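Local coordinates for thiamine-phosphate synthase (Pyrococcus furiosus, PDB 1XI3), which probably condenses a thiazole phosphate with a pyrimidine diphosphate to give thiamine phosphate, in a magnesium-dependent step of thiamine biosynthesis, at residues 114-117 with 118-122; 154-157 with 158-162; 51-54 with 55-59. All coordinates share one frame; numbering follows the deposited sequence. Where two conformers were deposited one is given.

Contact 1 (114-117 with 118-122); sequences SVYS and LEEAL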
ATOM      1  N   SER A 114     -12.818  11.077   1.108  1.00 10.60           N
ATOM      2  CA  SER A 114     -13.752  10.776   2.184  1.00 11.41           C
ATOM      3  C   SER A 114     -13.747  11.974   3.126  1.00 13.37           C
ATOM      4  O   SER A 114     -12.686  12.328   3.661  1.00 12.61           O
ATOM      5  CB  SER A 114     -13.362   9.515   2.952  1.00 12.81           C
ATOM      6  OG  SER A 114     -13.456   8.338   2.154  1.00 14.79           O
ATOM      7  N   VAL A 115     -14.891  12.610   3.278  1.00 12.52           N
ATOM      8  CA  VAL A 115     -14.985  13.888   4.030  1.00 12.38           C
ATOM      9  C   VAL A 115     -16.119  13.787   5.032  1.00 13.48           C
ATOM     10  O   VAL A 115     -17.159  13.202   4.758  1.00 12.91           O
ATOM     11  CB  VAL A 115     -15.161  15.090   3.120  1.00 13.21           C
ATOM     12  CG1 VAL A 115     -13.961  15.198   2.146  1.00 11.61           C
ATOM     13  CG2 VAL A 115     -16.490  15.054   2.385  1.00 13.51           C
ATOM     14  N   TYR A 116     -15.915  14.399   6.202  1.00 15.35           N
ATOM     15  CA  TYR A 116     -16.829  14.240   7.339  1.00 14.72           C
ATOM     16  C   TYR A 116     -17.264  15.600   7.941  1.00 16.72           C
ATOM     17  O   TYR A 116     -17.810  15.664   9.103  1.00 16.69           O
ATOM     18  CB  TYR A 116     -16.151  13.405   8.407  1.00 16.25           C
ATOM     19  CG  TYR A 116     -15.708  12.016   7.945  1.00 16.10           C
ATOM     20  CD1 TYR A 116     -16.541  10.910   8.116  1.00 18.18           C
ATOM     21  CD2 TYR A 116     -14.475  11.828   7.321  1.00 18.67           C
ATOM     22  CE1 TYR A 116     -16.165   9.664   7.697  1.00 22.14           C
ATOM     23  CE2 TYR A 116     -14.080  10.557   6.895  1.00 16.77           C
ATOM     24  CZ  TYR A 116     -14.943   9.487   7.084  1.00 19.50           C
ATOM     25  OH  TYR A 116     -14.601   8.199   6.683  1.00 21.40           O
ATOM     26  N   SER A 117     -17.080  16.650   7.142  1.00 15.36           N
ATOM     27  CA  SER A 117     -17.431  18.045   7.520  1.00 17.73           C
ATOM     28  C   SER A 117     -17.379  18.916   6.318  1.00 16.59           C
ATOM     29  O   SER A 117     -16.690  18.600   5.325  1.00 15.22           O
ATOM     30  CB  SER A 117     -16.444  18.578   8.577  1.00 16.87           C
ATOM     31  OG  SER A 117     -15.153  18.813   8.036  1.00 16.43           O
ATOM     32  N   LEU A 118     -18.028  20.073   6.407  1.00 17.30           N
ATOM     33  CA  LEU A 118     -17.925  21.085   5.380  1.00 17.60           C
ATOM     34  C   LEU A 118     -16.479  21.531   5.104  1.00 18.89           C
ATOM     35  O   LEU A 118     -16.067  21.632   3.944  1.00 17.02           O
ATOM     36  CB  LEU A 118     -18.792  22.299   5.772  1.00 20.22           C
ATOM     37  CG  LEU A 118     -18.811  23.447   4.800  1.00 20.85           C
ATOM     38  CD1 LEU A 118     -19.277  22.998   3.406  1.00 21.52           C
ATOM     39  CD2 LEU A 118     -19.707  24.560   5.355  1.00 21.87           C
ATOM     40  N   GLU A 119     -15.706  21.809   6.167  1.00 17.86           N
ATOM     41  CA  GLU A 119     -14.315  22.207   6.003  1.00 19.88           C
ATOM     42  C   GLU A 119     -13.526  21.156   5.216  1.00 17.83           C
ATOM     43  O   GLU A 119     -12.742  21.498   4.328  1.00 17.33           O
ATOM     44  CB  GLU A 119     -13.647  22.447   7.371  1.00 24.75           C
ATOM     45  CG  GLU A 119     -12.138  22.798   7.273  1.00 28.86           C
ATOM     46  CD  GLU A 119     -11.817  23.872   6.224  1.00 38.65           C
ATOM     47  OE1 GLU A 119     -12.679  24.768   5.967  1.00 44.97           O
ATOM     48  OE2 GLU A 119     -10.688  23.820   5.662  1.00 45.56           O
ATOM     49  N   GLU A 120     -13.726  19.884   5.587  1.00 17.54           N
ATOM     50  CA  GLU A 120     -13.045  18.778   4.908  1.00 16.06           C
ATOM     51  C   GLU A 120     -13.453  18.722   3.438  1.00 16.57           C
ATOM     52  O   GLU A 120     -12.602  18.547   2.561  1.00 15.15           O
ATOM     53  CB  GLU A 120     -13.295  17.453   5.615  1.00 17.49           C
ATOM     54  CG  GLU A 120     -12.500  17.306   6.939  1.00 18.87           C
ATOM     55  CD  GLU A 120     -12.572  15.946   7.586  1.00 23.84           C
ATOM     56  OE1 GLU A 120     -11.981  15.793   8.700  1.00 24.85           O
ATOM     57  OE2 GLU A 120     -13.188  15.005   7.047  1.00 19.74           O
ATOM     58  N   ALA A 121     -14.740  18.908   3.176  1.00 13.99           N
ATOM     59  CA  ALA A 121     -15.264  18.959   1.784  1.00 13.84           C
ATOM     60  C   ALA A 121     -14.603  20.042   0.934  1.00 14.63           C
ATOM     61  O   ALA A 121     -14.104  19.803  -0.164  1.00 16.03           O
ATOM     62  CB  ALA A 121     -16.793  19.131   1.804  1.00 16.36           C
ATOM     63  N   LEU A 122     -14.536  21.253   1.466  1.00 15.83           N
ATOM     64  CA  LEU A 122     -13.962  22.355   0.723  1.00 17.05           C
ATOM     65  C   LEU A 122     -12.463  22.181   0.496  1.00 15.86           C
ATOM     66  O   LEU A 122     -11.939  22.495  -0.594  1.00 18.05           O
ATOM     67  CB  LEU A 122     -14.259  23.659   1.489  1.00 20.38           C
ATOM     68  CG  LEU A 122     -15.750  24.008   1.553  1.00 21.42           C
ATOM     69  CD1 LEU A 122     -16.023  25.135   2.581  1.00 23.43           C
ATOM     70  CD2 LEU A 122     -16.259  24.386   0.166  1.00 20.80           C
TER
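The backbone of S117 closes onto the first helical turn through its carbonyl: A121 N donates to S117 O at 2.9 Å, after the chain has left strand 110-115 at V115 and turned through Y116. S117 is the N-cap of helix 118-127, and its side chain does the capping. With chi1 at 71°, OG is tucked between the backbone N and the carbonyl carbon, which turns it toward the open first turn of the helix ahead, where it accepts from E120 N (OG to N 3.0 Å). The capped residue answers from its own side chain. E120 CB and CG pack against the serine hydroxyl, CG coming to 3.2 Å from S117 OG, and the chain then runs extended past it to the turn before the cap. There E120 OE2 accepts from Y116 N at 2.9 Å; the bond is bent (142°), and the N-H meets the oxygen from above the carboxylate plane. This puts the strand-to-helix connection of a beta-alpha-beta unit of the TIM barrel under two side-chain-to-backbone bonds, S117 OG with E120 N and E120 OE2 with Y116 N. The same OE2 lies at the edge of the Y116 ring, in its plane, 3.4 Å from CD2, with ring and carboxylate nearly perpendicular (88°). OE1 of E120 forms a salt bridge with R147, so both carboxylate oxygens are engaged. Beneath the cap the contact turns apolar: V115 CG1 rests on the E120 carbonyl, and its CG2 reaches A121 CB at 4.1 Å, on a buried side where A134 and L132 of strand 131-135 also pack. The CB of S114 is directed away from the helix; its OG is hydrogen-bonded to Q91, and S114 is predicted to help bind the pyrimidine diphosphate substrate.

Contact 2 (154-157 with 158-162); sequences LRKI and VESVK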
ATOM      1  N   LEU A 154     -25.003  16.919   4.990  1.00 14.90           N
ATOM      2  CA  LEU A 154     -24.873  16.465   3.587  1.00 14.33           C
ATOM      3  C   LEU A 154     -25.355  17.546   2.606  1.00 15.01           C
ATOM      4  O   LEU A 154     -24.664  17.877   1.668  1.00 16.30           O
ATOM      5  CB  LEU A 154     -25.641  15.171   3.404  1.00 15.85           C
ATOM      6  CG  LEU A 154     -25.587  14.566   1.995  1.00 13.46           C
ATOM      7  CD1 LEU A 154     -24.088  14.310   1.583  1.00 13.80           C
ATOM      8  CD2 LEU A 154     -26.390  13.333   1.958  1.00 15.22           C
ATOM      9  N   ARG A 155     -26.568  18.090   2.813  1.00 18.53           N
ATOM     10  CA  ARG A 155     -27.082  19.155   1.928  1.00 16.45           C
ATOM     11  C   ARG A 155     -26.163  20.352   1.853  1.00 16.25           C
ATOM     12  O   ARG A 155     -25.930  20.919   0.792  1.00 17.23           O
ATOM     13  CB  ARG A 155     -28.494  19.577   2.391  1.00 18.19           C
ATOM     14  CG  ARG A 155     -29.135  20.700   1.645  1.00 19.25           C
ATOM     15  CD  ARG A 155     -29.358  20.422   0.170  1.00 21.02           C
ATOM     16  NE  ARG A 155     -29.702  21.651  -0.556  1.00 21.86           N
ATOM     17  CZ  ARG A 155     -29.761  21.750  -1.880  1.00 24.87           C
ATOM     18  NH1 ARG A 155     -29.523  20.692  -2.665  1.00 23.61           N
ATOM     19  NH2 ARG A 155     -30.061  22.918  -2.438  1.00 25.44           N
ATOM     20  N   LYS A 156     -25.598  20.748   2.990  1.00 17.40           N
ATOM     21  CA  LYS A 156     -24.726  21.881   2.988  1.00 17.98           C
ATOM     22  C   LYS A 156     -23.495  21.640   2.146  1.00 16.51           C
ATOM     23  O   LYS A 156     -23.045  22.525   1.442  1.00 16.89           O
ATOM     24  CB  LYS A 156     -24.356  22.247   4.428  1.00 21.24           C
ATOM     25  CG  LYS A 156     -23.499  23.489   4.552  1.00 26.47           C
ATOM     26  CD  LYS A 156     -24.199  24.789   4.248  1.00 28.19           C
ATOM     27  CE  LYS A 156     -23.253  25.971   4.562  1.00 30.78           C
ATOM     28  NZ  LYS A 156     -23.675  27.232   3.916  1.00 34.30           N
ATOM     29  N   ILE A 157     -22.971  20.414   2.187  1.00 16.44           N
ATOM     30  CA  ILE A 157     -21.819  20.082   1.373  1.00 16.71           C
ATOM     31  C   ILE A 157     -22.226  20.204  -0.132  1.00 14.14           C
ATOM     32  O   ILE A 157     -21.517  20.796  -0.918  1.00 16.04           O
ATOM     33  CB  ILE A 157     -21.230  18.707   1.755  1.00 16.73           C
ATOM     34  CG1 ILE A 157     -20.415  18.847   3.064  1.00 15.91           C
ATOM     35  CG2 ILE A 157     -20.289  18.189   0.664  1.00 16.60           C
ATOM     36  CD1 ILE A 157     -20.238  17.555   3.832  1.00 17.75           C
ATOM     37  N   VAL A 158     -23.360  19.614  -0.468  1.00 17.39           N
ATOM     38  CA  VAL A 158     -23.874  19.616  -1.847  1.00 16.68           C
ATOM     39  C   VAL A 158     -23.993  21.053  -2.357  1.00 19.34           C
ATOM     40  O   VAL A 158     -23.585  21.372  -3.479  1.00 18.27           O
ATOM     41  CB  VAL A 158     -25.220  18.900  -1.944  1.00 18.37           C
ATOM     42  CG1 VAL A 158     -25.882  19.173  -3.314  1.00 16.76           C
ATOM     43  CG2 VAL A 158     -25.066  17.387  -1.697  1.00 18.28           C
ATOM     44  N   GLU A 159     -24.502  21.939  -1.499  1.00 18.94           N
ATOM     45  CA  GLU A 159     -24.652  23.349  -1.872  1.00 25.47           C
ATOM     46  C   GLU A 159     -23.326  24.099  -2.031  1.00 23.17           C
ATOM     47  O   GLU A 159     -23.268  25.110  -2.748  1.00 26.82           O
ATOM     48  CB  GLU A 159     -25.478  24.072  -0.812  1.00 26.12           C
ATOM     49  CG  GLU A 159     -26.901  23.617  -0.710  1.00 28.19           C
ATOM     50  CD  GLU A 159     -27.640  24.258   0.473  1.00 32.76           C
ATOM     51  OE1 GLU A 159     -28.829  23.905   0.692  1.00 34.78           O
ATOM     52  OE2 GLU A 159     -27.027  25.089   1.192  1.00 32.67           O
ATOM     53  N   SER A 160     -22.272  23.618  -1.365  1.00 19.02           N
ATOM     54  CA  SER A 160     -21.038  24.351  -1.220  1.00 21.91           C
ATOM     55  C   SER A 160     -19.926  23.961  -2.159  1.00 21.61           C
ATOM     56  O   SER A 160     -18.941  24.698  -2.273  1.00 22.39           O
ATOM     57  CB  SER A 160     -20.535  24.229   0.222  1.00 22.45           C
ATOM     58  OG  SER A 160     -21.542  24.620   1.151  1.00 24.56           O
ATOM     59  N   VAL A 161     -20.049  22.811  -2.832  1.00 20.51           N
ATOM     60  CA  VAL A 161     -18.992  22.354  -3.733  1.00 19.06           C
ATOM     61  C   VAL A 161     -19.527  22.149  -5.140  1.00 18.05           C
ATOM     62  O   VAL A 161     -20.724  22.001  -5.330  1.00 20.03           O
ATOM     63  CB  VAL A 161     -18.328  21.021  -3.256  1.00 18.99           C
ATOM     64  CG1 VAL A 161     -17.848  21.153  -1.849  1.00 16.50           C
ATOM     65  CG2 VAL A 161     -19.282  19.835  -3.407  1.00 19.81           C
ATOM     66  N   LYS A 162     -18.611  22.140  -6.108  1.00 20.19           N
ATOM     67  CA  LYS A 162     -18.961  22.033  -7.526  1.00 21.63           C
ATOM     68  C   LYS A 162     -18.679  20.649  -8.117  1.00 23.31           C
ATOM     69  O   LYS A 162     -19.176  20.328  -9.203  1.00 24.50           O
ATOM     70  CB  LYS A 162     -18.169  23.068  -8.312  1.00 25.24           C
ATOM     71  CG  LYS A 162     -18.482  24.486  -7.881  1.00 29.14           C
TER
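R155 NE donates to E159 OE1 at 2.7 Å, forming an i to i+4 salt bridge on the outer surface of helix 150-160. The bond is bent (134°) and uses the anti lone pair of the carboxylate oxygen, which sits tilted out of the guanidinium plane. E159 also contributes aliphatic surface: its CG lies over one guanidinium face, offset toward the rim, and is 3.4 Å from R155 NE. A bend in the arginine at chi2 (61°) turns the chain toward the C-terminal end of the helix and brings NE to the glutamate, while NH1 is hydrogen-bonded to the carbonyl of T182. The other short polar contact involves S160, whose OG donates to K156 O at 2.6 Å, using a carbonyl of the preceding turn as helical serines often do. These bonds sit on the last turns of one of the outer helices of the TIM barrel. Straight bonds from V158 N to L154 O and from E159 N to R155 O keep the regular spacing, but at the C-terminal end of the helix I157 O takes two donors, S160 N at 3.0 Å and, weakly, V161 N at 3.1 Å. V161 then leaves helical geometry. I157 packs on A121 of the neighbouring helix 118-127 and on L132 of strand 131-135, whereas L154 meets A134 of the same strand; V158 CG2 approaches L154 O at 3.4 Å, and its side chain touches V184.

Contact 3 (51-54 with 55-59); sequences PTRE and MYEIG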
ATOM      1  N   PRO A  51      -2.474  -9.283   2.527  1.00 14.00           N
ATOM      2  CA  PRO A  51      -1.203  -9.053   1.825  1.00 15.76           C
ATOM      3  C   PRO A  51      -1.431  -8.336   0.498  1.00 14.44           C
ATOM      4  O   PRO A  51      -2.478  -8.488  -0.129  1.00 12.81           O
ATOM      5  CB  PRO A  51      -0.641 -10.464   1.583  1.00 17.52           C
ATOM      6  CG  PRO A  51      -1.646 -11.398   1.981  1.00 21.18           C
ATOM      7  CD  PRO A  51      -2.736 -10.710   2.754  1.00 18.07           C
ATOM      8  N   THR A  52      -0.453  -7.554   0.084  1.00 13.40           N
ATOM      9  CA  THR A  52      -0.543  -6.846  -1.159  1.00  9.97           C
ATOM     10  C   THR A  52      -0.791  -7.774  -2.340  1.00  9.42           C
ATOM     11  O   THR A  52      -1.571  -7.456  -3.238  1.00 11.29           O
ATOM     12  CB  THR A  52       0.716  -6.021  -1.367  1.00 11.31           C
ATOM     13  OG1 THR A  52       0.865  -5.130  -0.267  1.00 11.19           O
ATOM     14  CG2 THR A  52       0.636  -5.240  -2.637  1.00 12.02           C
ATOM     15  N   ARG A  53      -0.197  -8.960  -2.299  1.00 11.16           N
ATOM     16  CA  ARG A  53      -0.390  -9.930  -3.384  1.00 12.32           C
ATOM     17  C   ARG A  53      -1.871 -10.275  -3.559  1.00 11.10           C
ATOM     18  O   ARG A  53      -2.380 -10.330  -4.670  1.00 13.27           O
ATOM     19  CB  ARG A  53       0.399 -11.206  -3.150  1.00 14.72           C
ATOM     20  CG  ARG A  53       0.231 -12.211  -4.272  1.00 17.12           C
ATOM     21  CD  ARG A  53       1.173 -13.357  -4.078  0.50 21.13           C
ATOM     22  NE  ARG A  53       1.740 -13.696  -5.367  0.50 23.53           N
ATOM     23  CZ  ARG A  53       2.825 -13.159  -5.919  0.50 21.68           C
ATOM     24  NH1 ARG A  53       3.123 -13.568  -7.118  0.50 19.20           N
ATOM     25  NH2 ARG A  53       3.609 -12.227  -5.310  0.50 19.15           N
ATOM     26  N   GLU A  54      -2.544 -10.488  -2.448  1.00 11.62           N
ATOM     27  CA  GLU A  54      -3.956 -10.825  -2.447  1.00 12.53           C
ATOM     28  C   GLU A  54      -4.821  -9.684  -2.945  1.00 12.57           C
ATOM     29  O   GLU A  54      -5.746  -9.861  -3.765  1.00 12.23           O
ATOM     30  CB  GLU A  54      -4.372 -11.213  -1.032  1.00 13.90           C
ATOM     31  CG  GLU A  54      -5.867 -11.556  -0.945  1.00 15.10           C
ATOM     32  CD  GLU A  54      -6.293 -12.095   0.362  1.00 17.94           C
ATOM     33  OE1 GLU A  54      -5.418 -12.493   1.193  1.00 19.32           O
ATOM     34  OE2 GLU A  54      -7.533 -12.156   0.557  1.00 19.35           O
ATOM     35  N   MET A  55      -4.538  -8.477  -2.434  1.00 10.57           N
ATOM     36  CA  MET A  55      -5.230  -7.272  -2.927  1.00 11.54           C
ATOM     37  C   MET A  55      -5.087  -7.134  -4.457  1.00 11.32           C
ATOM     38  O   MET A  55      -6.050  -6.825  -5.164  1.00 11.31           O
ATOM     39  CB  MET A  55      -4.683  -6.031  -2.220  1.00 12.67           C
ATOM     40  CG  MET A  55      -4.901  -6.053  -0.716  1.00 12.73           C
ATOM     41  SD  MET A  55      -4.290  -4.504  -0.064  1.00 14.17           S
ATOM     42  CE  MET A  55      -4.837  -4.530   1.614  1.00 18.91           C
ATOM     43  N   TYR A  56      -3.890  -7.427  -4.973  1.00 11.23           N
ATOM     44  CA  TYR A  56      -3.613  -7.352  -6.376  1.00 12.25           C
ATOM     45  C   TYR A  56      -4.406  -8.405  -7.135  1.00 11.91           C
ATOM     46  O   TYR A  56      -5.047  -8.092  -8.139  1.00 13.34           O
ATOM     47  CB  TYR A  56      -2.117  -7.537  -6.623  1.00 11.70           C
ATOM     48  CG  TYR A  56      -1.767  -7.776  -8.069  1.00 12.39           C
ATOM     49  CD1 TYR A  56      -1.394  -9.032  -8.514  1.00 14.85           C
ATOM     50  CD2 TYR A  56      -1.839  -6.758  -8.971  1.00 14.44           C
ATOM     51  CE1 TYR A  56      -1.135  -9.253  -9.851  1.00 17.47           C
ATOM     52  CE2 TYR A  56      -1.555  -6.971 -10.331  1.00 15.97           C
ATOM     53  CZ  TYR A  56      -1.187  -8.197 -10.730  1.00 17.75           C
ATOM     54  OH  TYR A  56      -0.921  -8.375 -12.070  1.00 21.24           O
ATOM     55  N   GLU A  57      -4.387  -9.647  -6.663  1.00 13.65           N
ATOM     56  CA  GLU A  57      -5.105 -10.720  -7.392  1.00 14.60           C
ATOM     57  C   GLU A  57      -6.615 -10.483  -7.446  1.00 12.00           C
ATOM     58  O   GLU A  57      -7.249 -10.653  -8.494  1.00 13.14           O
ATOM     59  CB  GLU A  57      -4.808 -12.065  -6.769  1.00 16.71           C
ATOM     60  CG  GLU A  57      -3.389 -12.541  -7.040  1.00 21.95           C
ATOM     61  CD  GLU A  57      -2.947 -13.706  -6.148  1.00 28.75           C
ATOM     62  OE1 GLU A  57      -3.664 -14.061  -5.166  1.00 37.40           O
ATOM     63  OE2 GLU A  57      -1.844 -14.261  -6.407  1.00 33.11           O
ATOM     64  N   ILE A  58      -7.194 -10.104  -6.303  1.00 12.09           N
ATOM     65  CA  ILE A  58      -8.635  -9.794  -6.254  1.00 12.33           C
ATOM     66  C   ILE A  58      -8.928  -8.551  -7.130  1.00 10.88           C
ATOM     67  O   ILE A  58      -9.938  -8.473  -7.867  1.00 10.83           O
ATOM     68  CB  ILE A  58      -9.100  -9.617  -4.798  1.00 11.96           C
ATOM     69  CG1 ILE A  58      -8.940 -10.944  -4.038  1.00 15.12           C
ATOM     70  CG2 ILE A  58     -10.573  -9.125  -4.765  1.00 12.40           C
ATOM     71  CD1 ILE A  58      -9.284 -10.831  -2.593  1.00 16.35           C
ATOM     72  N   GLY A  59      -8.052  -7.568  -7.038  1.00 11.03           N
ATOM     73  CA  GLY A  59      -8.226  -6.350  -7.809  1.00  8.95           C
ATOM     74  C   GLY A  59      -8.260  -6.594  -9.314  1.00  9.63           C
ATOM     75  O   GLY A  59      -9.008  -5.955 -10.053  1.00 10.99           O
TER
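E57 reaches back one helical turn to R53, and its side chain can be followed atom by atom. CB lies 3.6 Å from R53 O, the carbonyl that also accepts from E57 N at 2.9 Å. CG, anti to its own carbonyl carbon (chi1 -72°), stays against the same oxygen at 3.4 Å. Beyond it the chain is extended, carrying CD past that carbonyl toward the arginine. At the tip OE2 meets R53 CG at 3.6 Å and R53 NE at 3.8 Å, the latter a long and doubtful salt bridge, since it depends on one of two arginine conformers; carboxylate and guanidinium planes stand 88° apart. Alongside, E54 and I58 point the same way, with I58 CD1 3.8 Å from E54 OE2, an oxygen salt-bridged to R23. These pairs lie on the first turns of helix 52-68, which follows strand 42-45 in the TIM barrel and starts at the N-cap P51. T52 OG1 bonds to R78 and to D77 of the second subunit, and Y56 packs on V101 of that subunit. The length of the R53-E57 bridge and the crossed planes suggest at most a loose attraction, probably secondary to the E57 N to R53 O bond.

In the fold
Along the chain the order is contact 3, contact 1, contact 2, all in one TIM-barrel domain, built round a closed eight-stranded parallel sheet. Contacts 1 and 2 are neighbours, their centres 10 Å apart: helices 118-127 and 150-160 pack side by side outside the barrel, with A121 CB 3.8 Å from I157 CG2 and L118 CD1 3.6 Å from S160 OG. Contact 3 is remote, its centre about 30 Å from that of contact 1 and about 35 Å from that of contact 2, the latter across the chain's centre. All three involve outer helices; contact 1 also includes a strand end predicted to bind substrate, and contact 3 lies at the interface with the second subunit.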